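Long-range contact in putative aspartyl-tRNA synthetase (Leishmania major, PDB 6OD8), which probably charges tRNA(Asp) with L-aspartate at the expense of ATP, as a class-II aminoacyl-tRNA synthetase: residues E310-D315 / G529-V534. Residues are numbered along the deposited sequence; the frame is centred on the assembly and turned at random.
Sequences EFVGLD and GLERVV. With EDO (1,2-ethanediol), chain D.
The junction of class-II motifs 2 and 3, where Val312 on the motif 2 strand receives the start of the motif 3 helix at Leu530 and Glu531, illustrates how a strand's backbone can go on being hydrogen-bonded after its neighbour turns into a helix. Gly529 ends the neighbouring antiparallel strand and is the N-cap; its CA lies 4.9 Å from that of Gly313 in a non-hydrogen-bonded pair. One residue on, Leu530 N donates to Val312 O (2.9 Å) almost straight, at 173°. The Val312 amide is taken by a side chain instead: Glu531, bent at chi2 (89°), swings its carboxylate back to the strand, and OE1 accepts from Val312 N at 3.1 Å through its syn lone pair. OE1 also sits 3.2 Å from Phe311 CB, near the ring plane at its edge.

Within the largely antiparallel sheet of the class-II catalytic domain, Leu314 packs on Phe231 of helix 215-237, and Leu530 on Val227 and Cys228 of the same helix. Leu530 lies alongside Val312, CD2 against CG1 (3.9 Å), while its CD1 reaches Leu314 CD1; His244 of the second subunit packs on Val312 and Leu530. On the Gly313 face, 1,2-ethanediol, probably from the crystallisation liquor, donates from O2 to Asp315 OD1 (2.7 Å).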
ATOM      1  N   GLU A 310      -2.961 -14.344   8.995  1.00 17.80           N
ATOM      2  CA  GLU A 310      -2.700 -12.964   8.656  1.00 12.48           C
ATOM      3  C   GLU A 310      -2.492 -12.924   7.162  1.00 16.30           C
ATOM      4  O   GLU A 310      -1.723 -13.733   6.627  1.00 17.22           O
ATOM      5  CB  GLU A 310      -1.446 -12.425   9.389  1.00 12.49           C
ATOM      6  CG  GLU A 310      -1.050 -11.056   8.846  1.00 18.34           C
ATOM      7  CD  GLU A 310       0.082 -10.370   9.630  1.00 20.43           C
ATOM      8  OE1 GLU A 310       0.604 -10.951  10.609  1.00 21.27           O
ATOM      9  OE2 GLU A 310       0.435  -9.233   9.260  1.00 16.05           O
ATOM     10  N   PHE A 311      -3.155 -11.995   6.485  1.00 12.25           N
ATOM     11  CA  PHE A 311      -2.832 -11.806   5.071  1.00 12.73           C
ATOM     12  C   PHE A 311      -3.040 -10.337   4.718  1.00 18.72           C
ATOM     13  O   PHE A 311      -3.005  -9.460   5.592  1.00 17.11           O
ATOM     14  CB  PHE A 311      -3.609 -12.811   4.194  1.00 14.96           C
ATOM     15  CG  PHE A 311      -5.100 -12.763   4.354  1.00 18.16           C
ATOM     16  CD1 PHE A 311      -5.895 -12.199   3.358  1.00 22.51           C
ATOM     17  CD2 PHE A 311      -5.714 -13.319   5.472  1.00 25.43           C
ATOM     18  CE1 PHE A 311      -7.291 -12.182   3.475  1.00 30.19           C
ATOM     19  CE2 PHE A 311      -7.106 -13.298   5.608  1.00 27.94           C
ATOM     20  CZ  PHE A 311      -7.892 -12.730   4.604  1.00 29.42           C
ATOM     21  N   VAL A 312      -3.186 -10.056   3.434  1.00 13.04           N
ATOM     22  CA  VAL A 312      -3.226  -8.687   2.935  1.00 15.85           C
ATOM     23  C   VAL A 312      -4.524  -8.501   2.174  1.00 15.85           C
ATOM     24  O   VAL A 312      -4.832  -9.281   1.258  1.00 14.93           O
ATOM     25  CB  VAL A 312      -2.031  -8.351   2.021  1.00 14.85           C
ATOM     26  CG1 VAL A 312      -2.225  -6.941   1.432  1.00 10.86           C
ATOM     27  CG2 VAL A 312      -0.686  -8.493   2.780  1.00 17.09           C
ATOM     28  N   GLY A 313      -5.282  -7.477   2.559  1.00 14.50           N
ATOM     29  CA  GLY A 313      -6.537  -7.152   1.907  1.00 16.16           C
ATOM     30  C   GLY A 313      -6.390  -5.962   0.974  1.00 17.40           C
ATOM     31  O   GLY A 313      -5.750  -4.965   1.310  1.00 13.80           O
ATOM     32  N   LEU A 314      -6.990  -6.088  -0.202  1.00 13.07           N
ATOM     33  CA  LEU A 314      -7.118  -5.009  -1.171  1.00 12.67           C
ATOM     34  C   LEU A 314      -8.581  -4.593  -1.113  1.00 16.65           C
ATOM     35  O   LEU A 314      -9.460  -5.357  -1.532  1.00 15.13           O
ATOM     36  CB  LEU A 314      -6.723  -5.497  -2.564  1.00 11.86           C
ATOM     37  CG  LEU A 314      -5.452  -6.337  -2.709  1.00 15.90           C
ATOM     38  CD1 LEU A 314      -5.239  -6.811  -4.153  1.00 18.39           C
ATOM     39  CD2 LEU A 314      -4.214  -5.480  -2.283  1.00 15.02           C
ATOM     40  N   ASP A 315      -8.864  -3.424  -0.530  1.00 14.10           N
ATOM     41  CA  ASP A 315     -10.233  -3.074  -0.180  1.00 12.04           C
ATOM     42  C   ASP A 315     -10.642  -1.814  -0.921  1.00 15.88           C
ATOM     43  O   ASP A 315      -9.819  -0.919  -1.139  1.00 11.09           O
ATOM     44  CB  ASP A 315     -10.374  -2.872   1.344  1.00 14.50           C
ATOM     45  CG  ASP A 315     -10.721  -4.135   2.051  1.00 20.15           C
ATOM     46  OD1 ASP A 315      -9.784  -4.851   2.494  1.00 20.26           O
ATOM     47  OD2 ASP A 315     -11.945  -4.430   2.146  1.00 15.55           O
ATOM     48  N   GLY A 529      -8.489 -10.775  -1.267  1.00 12.67           N
ATOM     49  CA  GLY A 529      -7.255 -11.264  -0.656  1.00 17.33           C
ATOM     50  C   GLY A 529      -6.077 -11.294  -1.620  1.00 15.65           C
ATOM     51  O   GLY A 529      -6.155 -11.912  -2.691  1.00 14.88           O
ATOM     52  N   LEU A 530      -4.971 -10.632  -1.264  1.00 14.57           N
ATOM     53  CA  LEU A 530      -3.865 -10.495  -2.213  1.00 15.78           C
ATOM     54  C   LEU A 530      -3.191 -11.840  -2.488  1.00 17.33           C
ATOM     55  O   LEU A 530      -2.999 -12.223  -3.647  1.00 13.74           O
ATOM     56  CB  LEU A 530      -2.841  -9.487  -1.671  1.00 11.34           C
ATOM     57  CG  LEU A 530      -1.488  -9.483  -2.406  1.00 13.74           C
ATOM     58  CD1 LEU A 530      -1.673  -8.973  -3.804  1.00 12.50           C
ATOM     59  CD2 LEU A 530      -0.465  -8.617  -1.628  1.00 11.47           C
ATOM     60  N   GLU A 531      -2.789 -12.545  -1.425  1.00 12.77           N
ATOM     61  CA  GLU A 531      -2.167 -13.854  -1.584  1.00 13.92           C
ATOM     62  C   GLU A 531      -3.101 -14.818  -2.313  1.00 18.03           C
ATOM     63  O   GLU A 531      -2.653 -15.600  -3.156  1.00 14.23           O
ATOM     64  CB  GLU A 531      -1.781 -14.411  -0.215  1.00 15.92           C
ATOM     65  CG  GLU A 531      -0.832 -13.487   0.565  1.00 19.90           C
ATOM     66  CD  GLU A 531      -1.555 -12.458   1.442  1.00 20.29           C
ATOM     67  OE1 GLU A 531      -2.756 -12.167   1.215  1.00 20.68           O
ATOM     68  OE2 GLU A 531      -0.906 -11.973   2.384  1.00 19.29           O
ATOM     69  N   ARG A 532      -4.401 -14.781  -2.000  1.00 15.32           N
ATOM     70  CA  ARG A 532      -5.331 -15.706  -2.668  1.00 17.49           C
ATOM     71  C   ARG A 532      -5.492 -15.373  -4.148  1.00 20.81           C
ATOM     72  O   ARG A 532      -5.595 -16.272  -4.984  1.00 16.51           O
ATOM     73  CB  ARG A 532      -6.702 -15.698  -1.979  1.00 19.83           C
ATOM     74  CG  ARG A 532      -6.760 -16.534  -0.717  1.00 32.34           C
ATOM     75  CD  ARG A 532      -6.815 -18.019  -1.049  1.00 39.04           C
ATOM     76  NE  ARG A 532      -8.181 -18.467  -1.336  1.00 40.81           N
ATOM     77  CZ  ARG A 532      -8.485 -19.611  -1.946  1.00 40.42           C
ATOM     78  NH1 ARG A 532      -7.523 -20.431  -2.363  1.00 35.33           N
ATOM     79  NH2 ARG A 532      -9.755 -19.926  -2.153  1.00 45.73           N
ATOM     80  N   VAL A 533      -5.509 -14.094  -4.509  1.00 18.07           N
ATOM     81  CA  VAL A 533      -5.629 -13.803  -5.927  1.00 19.10           C
ATOM     82  C   VAL A 533      -4.381 -14.268  -6.680  1.00 17.33           C
ATOM     83  O   VAL A 533      -4.496 -14.842  -7.765  1.00 17.11           O
ATOM     84  CB  VAL A 533      -5.986 -12.314  -6.158  1.00 23.68           C
ATOM     85  CG1 VAL A 533      -4.781 -11.406  -6.128  1.00 20.75           C
ATOM     86  CG2 VAL A 533      -6.748 -12.167  -7.478  1.00 32.12           C
ATOM     87  N   VAL A 534      -3.183 -14.107  -6.097  1.00 15.78           N
ATOM     88  CA  VAL A 534      -1.970 -14.608  -6.756  1.00 15.71           C
ATOM     89  C   VAL A 534      -2.028 -16.123  -6.858  1.00 14.42           C
ATOM     90  O   VAL A 534      -1.713 -16.706  -7.902  1.00 16.53           O
ATOM     91  CB  VAL A 534      -0.692 -14.140  -6.016  1.00 15.38           C
ATOM     92  CG1 VAL A 534       0.563 -14.840  -6.595  1.00 15.31           C
ATOM     93  CG2 VAL A 534      -0.540 -12.647  -6.098  1.00 12.70           C
TER
HETATM   94  C1  EDO D 602     -10.390  -8.603   1.699  1.00 39.74           C
HETATM   95  O1  EDO D 602     -11.212  -9.626   2.267  1.00 50.08           O
HETATM   96  C2  EDO D 602      -9.630  -7.990   2.847  1.00 38.56           C
HETATM   97  O2  EDO D 602     -10.494  -7.173   3.623  1.00 35.61           O